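Local coordinates for regulatory protein recX (Lactobacillus salivarius, PDB 3E3V), which probably modulates the activity of the recombinase RecA, here in a fragment covering three successive three-helix domains of the RecX family, at residues G119-L122 with A123-A127; Q144-T148 with K149-Y153; Y135-K138 with Q139-I142. All blocks are in the same frame, centred on the assembly; numbering follows the deposited sequence.

Contact 1: residues G119-L122 with A123-A127; sequences GVTL and AEKLA
G119 O takes the N-H of A123 at 2.8 Å, and V120 with E124, T121 with K125 and L122 with L126 repeat this i to i+4 pairing, the T121 bond being long and weak. It is a plain stretch of alpha-helix, part of helix 112-129 in the third three-helix domain of RecX. The residue types follow the helix faces. G119 and A123 are small and buried: A123 CB sits 3.2 Å from G119 O and meets I142 of helix 135-148 as well as I159 and L163 of helix 153-165, so the neighbouring helices can approach closely. L126 also faces helix 135-148, against I142 and S145. One turn on from V120, the glutamate starts beside its own backbone N: E124 chi1 -70° sets CG 3.0 Å from V120 O, and the chain runs on extended from there. Its carboxylate ends at the valine branch that stands opposite the backbone N, V120 CG1, with OE2 3.1 Å away, a close touch of carbon and oxygen. T121 and K125 suit the exposed face; the threonine hydroxyl OG1 turns back to bond E117 O, while its methyl CG2 lies 4.3 Å from K125 CE, near the end of the lysine chain. L126 CG, the branch point of the next leucine, comes to 3.4 Å from L122 O.

Contact 2: residues Q144-T148 with K149-Y153; sequences QSLLT and KGFSY
L146 O receives the N-H of F151 at 3.2 Å, and L147 O that of G150 at 3.0 Å: with G150 at positive phi (105°), these bonds make a Schellman motif that ends helix 135-148 in the third three-helix domain. Both are fairly straight at the hydrogen, but G150 N stands above the plane of the L147 carbonyl. K149 N adds two weak bonds, to S145 O and L146 O. Glycine suits the turn because a CB at these backbone angles would press on the carbonyl O of K149. One side-chain bond joins in: T148 chi1 61° puts OG1 between the backbone N and the carbonyl carbon, within 2.9 Å of S145 O, to which it donates. A water donates to L147 O and F151 O, bridging the helix end to the loop. Charge acts at K149, whose chain runs past S145 O and bends at its last torsion to bring NZ into a salt bridge with D83; backbone bonds of K149 with G85 and of G150 with K87 reach the same neighbouring part of the chain. S152 holds the N-cap position of helix 153-165, its OG bonding weakly to I155 N. Apolar contacts close the turn: L147 CD1 comes obliquely to the Y153 ring, 4.2 Å from CE1, and F151 CD2 lies 4.0 Å from L146 CD2. A separate, polar touch falls at the edge of the buried F151 ring, where L146 O lies in the ring plane, 3.6 Å from F151 CD2.

Contact 3: residues Y135-K138 with Q139-I142; sequences YRNK and QNKI
Q139 crosses the ring of Y135 one turn back along the helix, its stem over one ring face and its amide over the phenol end. The path begins at Q139 CB, 3.6 Å from Y135 O, the carbonyl that also accepts the backbone N-H of Q139. Q139 CG, next along, comes closer still to Y135 O, at 3.2 Å. It also lies above the ring centre at 4.2 Å, only 10° from the ring normal, so its hydrogens meet the pi cloud as a CH-pi contact. The ring is there because Y135 CG stands opposite its own backbone N (chi1 179°), which swings the phenol alongside the next turn. Q139 CD then reaches the phenol end, 3.4 Å from Y135 CZ. The amide is inclined 35° to the ring; OE1 passes 3.5 Å from Y135 CE2, and NE2 lies 2.8 Å from Y135 OH. That hydroxyl is hydrogen-bonded to D164 of helix 153-165, and the glutamine also touches I160 and D164, so the pair spans two helices of the third three-helix domain. A long, flexible amide suits this place, for its methylenes can cover the ring while its polar end stays among polar groups. With an alanine here CG and the amide are gone, and the Y135 ring, bare of its CH-pi partner on that face, is likely to turn more freely, though its OH would still have D164. The backbone bonds go on, N140 N to R136 O and K141 N to N137 O, and the long lysine chain passes N137 O and touches Y130, with a weak, long ion pair to D133. On the buried side, I142 meets L163 of helix 153-165, and its N-H bonds K138 O at 3.1 Å, while I142 CD1 lies 4.2 Å from K138 CG.

Along the chain contact 1 comes first, on helix 112-129; contact 3 follows at the start of helix 135-148, and contact 2 at its end, where the chain turns into helix 153-165. Their centres lie about 12 Å apart for contacts 1 and 2 and for 1 and 3, and about 13 Å for 2 and 3, all within the third three-helix domain. Contact 1 packs against both others: L122 CD1 is 4.2 Å from L146 CD2, and A127 O is 4.1 Å from K138 CD. Contacts 2 and 3 only adjoin in sequence. All three reach helix 153-165, so together they trace the packing of the three helices into one compact domain.

Contact 1: residues G119-L122 with A123-A127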
# COMPACT_ATOMS: atom_id res chain seq x y z
N GLY A 119 -14.77 -1.71 -7.21
CA GLY A 119 -15.85 -1.54 -6.26
C GLY A 119 -17.16 -2.12 -6.75
O GLY A 119 -17.95 -2.63 -5.96
N VAL A 120 -17.41 -2.04 -8.06
CA VAL A 120 -18.64 -2.58 -8.66
C VAL A 120 -18.63 -4.10 -8.54
O VAL A 120 -19.67 -4.72 -8.29
CB VAL A 120 -18.77 -2.19 -10.15
CG1 VAL A 120 -19.86 -3.02 -10.82
CG2 VAL A 120 -19.11 -0.71 -10.27
N THR A 121 -17.45 -4.68 -8.73
CA THR A 121 -17.27 -6.12 -8.64
C THR A 121 -17.59 -6.61 -7.23
O THR A 121 -18.27 -7.62 -7.05
CB THR A 121 -15.82 -6.51 -8.98
OG1 THR A 121 -15.55 -6.14 -10.33
CG2 THR A 121 -15.60 -8.00 -8.81
N LEU A 122 -17.11 -5.89 -6.23
CA LEU A 122 -17.36 -6.27 -4.84
C LEU A 122 -18.83 -6.02 -4.52
O LEU A 122 -19.49 -6.86 -3.92
CB LEU A 122 -16.47 -5.45 -3.90
CG LEU A 122 -15.00 -5.38 -4.34
CD1 LEU A 122 -14.23 -4.39 -3.47
CD2 LEU A 122 -14.37 -6.77 -4.27
N ALA A 123 -19.33 -4.87 -4.94
CA ALA A 123 -20.72 -4.51 -4.71
C ALA A 123 -21.68 -5.53 -5.33
O ALA A 123 -22.71 -5.85 -4.74
CB ALA A 123 -21.00 -3.11 -5.27
N GLU A 124 -21.36 -6.03 -6.52
CA GLU A 124 -22.22 -7.01 -7.15
C GLU A 124 -22.33 -8.29 -6.31
O GLU A 124 -23.42 -8.84 -6.15
CB GLU A 124 -21.72 -7.35 -8.55
CG GLU A 124 -21.89 -6.23 -9.56
CD GLU A 124 -21.42 -6.61 -10.96
OE1 GLU A 124 -22.00 -7.55 -11.55
OE2 GLU A 124 -20.46 -5.98 -11.47
N LYS A 125 -21.20 -8.75 -5.77
CA LYS A 125 -21.20 -9.96 -4.94
C LYS A 125 -22.04 -9.76 -3.70
O LYS A 125 -22.83 -10.62 -3.32
CB LYS A 125 -19.77 -10.33 -4.53
CG LYS A 125 -18.89 -10.80 -5.65
CD LYS A 125 -17.45 -11.02 -5.17
CE LYS A 125 -16.56 -11.44 -6.33
NZ LYS A 125 -15.13 -11.54 -5.92
N LEU A 126 -21.85 -8.62 -3.05
CA LEU A 126 -22.60 -8.31 -1.83
C LEU A 126 -24.09 -8.13 -2.09
O LEU A 126 -24.91 -8.41 -1.21
CB LEU A 126 -22.03 -7.04 -1.19
CG LEU A 126 -20.59 -7.17 -0.69
CD1 LEU A 126 -20.06 -5.83 -0.24
CD2 LEU A 126 -20.55 -8.19 0.44
N ALA A 127 -24.45 -7.64 -3.27
CA ALA A 127 -25.85 -7.44 -3.62
C ALA A 127 -26.55 -8.80 -3.62
O ALA A 127 -27.66 -8.95 -3.12
CB ALA A 127 -25.98 -6.77 -4.99

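Contact 2: residues Q144-T148 with K149-Y153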
# COMPACT_ATOMS: atom_id res chain seq x y z
N GLN A 144 -21.11 0.42 3.53
CA GLN A 144 -20.38 0.17 4.76
C GLN A 144 -19.15 -0.70 4.48
O GLN A 144 -18.04 -0.41 4.94
CB GLN A 144 -21.32 -0.53 5.74
CG GLN A 144 -20.80 -0.70 7.15
CD GLN A 144 -21.81 -1.39 8.06
OE1 GLN A 144 -22.96 -0.94 8.17
NE2 GLN A 144 -21.40 -2.49 8.69
N SER A 145 -19.36 -1.77 3.74
CA SER A 145 -18.26 -2.67 3.40
C SER A 145 -17.17 -1.93 2.62
O SER A 145 -15.98 -2.05 2.92
CB SER A 145 -18.80 -3.86 2.58
OG SER A 145 -17.75 -4.76 2.26
N LEU A 146 -17.58 -1.15 1.62
CA LEU A 146 -16.63 -0.39 0.80
C LEU A 146 -15.89 0.67 1.62
O LEU A 146 -14.71 0.95 1.36
CB LEU A 146 -17.36 0.27 -0.38
CG LEU A 146 -17.90 -0.69 -1.43
CD1 LEU A 146 -18.84 0.02 -2.40
CD2 LEU A 146 -16.74 -1.30 -2.17
N LEU A 147 -16.57 1.28 2.60
CA LEU A 147 -15.94 2.27 3.46
C LEU A 147 -14.84 1.64 4.30
O LEU A 147 -13.74 2.18 4.38
CB LEU A 147 -16.95 2.93 4.40
CG LEU A 147 -17.84 4.06 3.89
CD1 LEU A 147 -18.79 4.48 4.99
CD2 LEU A 147 -16.99 5.26 3.44
N THR A 148 -15.13 0.51 4.92
CA THR A 148 -14.13 -0.15 5.75
C THR A 148 -12.93 -0.65 4.93
O THR A 148 -11.85 -0.89 5.48
CB THR A 148 -14.74 -1.32 6.57
OG1 THR A 148 -15.28 -2.31 5.68
CG2 THR A 148 -15.86 -0.81 7.46
N LYS A 149 -13.13 -0.79 3.62
CA LYS A 149 -12.08 -1.23 2.73
C LYS A 149 -11.22 -0.07 2.22
O LYS A 149 -10.24 -0.28 1.50
CB LYS A 149 -12.67 -2.00 1.54
CG LYS A 149 -12.97 -3.45 1.86
CD LYS A 149 -13.59 -4.17 0.68
CE LYS A 149 -14.21 -5.48 1.13
NZ LYS A 149 -13.24 -6.33 1.87
N GLY A 150 -11.60 1.16 2.55
CA GLY A 150 -10.78 2.29 2.11
C GLY A 150 -11.26 3.17 0.98
O GLY A 150 -10.57 4.11 0.62
N PHE A 151 -12.42 2.89 0.40
CA PHE A 151 -12.93 3.72 -0.69
C PHE A 151 -13.64 4.96 -0.15
O PHE A 151 -14.28 4.91 0.90
CB PHE A 151 -13.87 2.91 -1.58
CG PHE A 151 -13.16 1.82 -2.35
CD1 PHE A 151 -12.44 2.12 -3.50
CD2 PHE A 151 -13.20 0.49 -1.91
CE1 PHE A 151 -11.76 1.12 -4.21
CE2 PHE A 151 -12.53 -0.52 -2.60
CZ PHE A 151 -11.81 -0.21 -3.76
N SER A 152 -13.51 6.08 -0.86
CA SER A 152 -14.13 7.33 -0.42
C SER A 152 -15.63 7.38 -0.76
O SER A 152 -16.11 6.66 -1.64
CB SER A 152 -13.45 8.53 -1.09
OG SER A 152 -13.86 8.62 -2.44
N TYR A 153 -16.35 8.24 -0.04
CA TYR A 153 -17.78 8.43 -0.26
C TYR A 153 -18.12 8.65 -1.72
O TYR A 153 -18.99 7.98 -2.26
CB TYR A 153 -18.28 9.65 0.52
CG TYR A 153 -18.75 9.39 1.93
CD1 TYR A 153 -19.60 8.33 2.22
CD2 TYR A 153 -18.40 10.27 2.95
CE1 TYR A 153 -20.08 8.14 3.51
CE2 TYR A 153 -18.88 10.09 4.24
CZ TYR A 153 -19.72 9.03 4.52
OH TYR A 153 -20.19 8.86 5.80
O HOH W 1 -13.11 4.64 3.59

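Contact 3: residues Y135-K138 with Q139-I142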
# COMPACT_ATOMS: atom_id res chain seq x y z
N TYR A 135 -33.92 -2.76 -0.79
CA TYR A 135 -32.93 -2.02 -1.56
C TYR A 135 -32.09 -1.12 -0.65
O TYR A 135 -30.87 -1.04 -0.77
CB TYR A 135 -33.66 -1.18 -2.61
CG TYR A 135 -32.77 -0.33 -3.48
CD1 TYR A 135 -32.08 -0.88 -4.56
CD2 TYR A 135 -32.66 1.04 -3.25
CE1 TYR A 135 -31.30 -0.09 -5.39
CE2 TYR A 135 -31.88 1.84 -4.07
CZ TYR A 135 -31.20 1.28 -5.15
OH TYR A 135 -30.44 2.08 -5.97
N ARG A 136 -32.77 -0.45 0.28
CA ARG A 136 -32.13 0.45 1.23
C ARG A 136 -31.13 -0.25 2.15
O ARG A 136 -29.96 0.15 2.23
CB ARG A 136 -33.21 1.13 2.06
CG ARG A 136 -32.72 2.14 3.07
CD ARG A 136 -33.91 2.71 3.84
NE ARG A 136 -34.61 1.67 4.61
CZ ARG A 136 -34.15 1.15 5.74
NH1 ARG A 136 -32.99 1.57 6.24
NH2 ARG A 136 -34.84 0.21 6.38
N ASN A 137 -31.58 -1.29 2.85
CA ASN A 137 -30.70 -2.03 3.75
C ASN A 137 -29.55 -2.67 2.99
O ASN A 137 -28.45 -2.82 3.50
CB ASN A 137 -31.48 -3.12 4.49
CG ASN A 137 -32.43 -2.55 5.54
OD1 ASN A 137 -33.24 -3.28 6.11
ND2 ASN A 137 -32.32 -1.26 5.79
N LYS A 138 -29.83 -3.04 1.74
CA LYS A 138 -28.83 -3.66 0.90
C LYS A 138 -27.69 -2.68 0.60
O LYS A 138 -26.53 -3.00 0.82
CB LYS A 138 -29.48 -4.12 -0.40
CG LYS A 138 -28.60 -5.00 -1.27
CD LYS A 138 -29.22 -5.21 -2.64
CE LYS A 138 -30.57 -5.92 -2.58
NZ LYS A 138 -31.19 -6.05 -3.94
N GLN A 139 -28.04 -1.50 0.11
CA GLN A 139 -27.04 -0.48 -0.21
C GLN A 139 -26.26 0.00 1.00
O GLN A 139 -25.07 0.31 0.90
CB GLN A 139 -27.69 0.72 -0.91
CG GLN A 139 -28.35 0.36 -2.23
CD GLN A 139 -28.46 1.55 -3.16
OE1 GLN A 139 -28.77 2.66 -2.74
NE2 GLN A 139 -28.21 1.31 -4.44
N ASN A 140 -26.92 0.07 2.15
CA ASN A 140 -26.25 0.49 3.38
C ASN A 140 -25.12 -0.48 3.70
O ASN A 140 -24.00 -0.06 4.01
CB ASN A 140 -27.23 0.52 4.56
CG ASN A 140 -28.24 1.64 4.46
OD1 ASN A 140 -27.88 2.79 4.19
ND2 ASN A 140 -29.51 1.32 4.69
N LYS A 141 -25.41 -1.78 3.64
CA LYS A 141 -24.40 -2.79 3.92
C LYS A 141 -23.26 -2.70 2.90
O LYS A 141 -22.10 -2.82 3.27
CB LYS A 141 -25.00 -4.20 3.86
CG LYS A 141 -25.94 -4.55 5.01
CD LYS A 141 -26.51 -5.96 4.80
CE LYS A 141 -27.35 -6.45 5.97
NZ LYS A 141 -28.47 -5.50 6.25
N ILE A 142 -23.59 -2.48 1.64
CA ILE A 142 -22.55 -2.38 0.61
C ILE A 142 -21.67 -1.14 0.81
O ILE A 142 -20.44 -1.23 0.75
CB ILE A 142 -23.18 -2.39 -0.82
CG1 ILE A 142 -23.83 -3.77 -1.09
CG2 ILE A 142 -22.12 -2.15 -1.87
CD1 ILE A 142 -24.69 -3.82 -2.35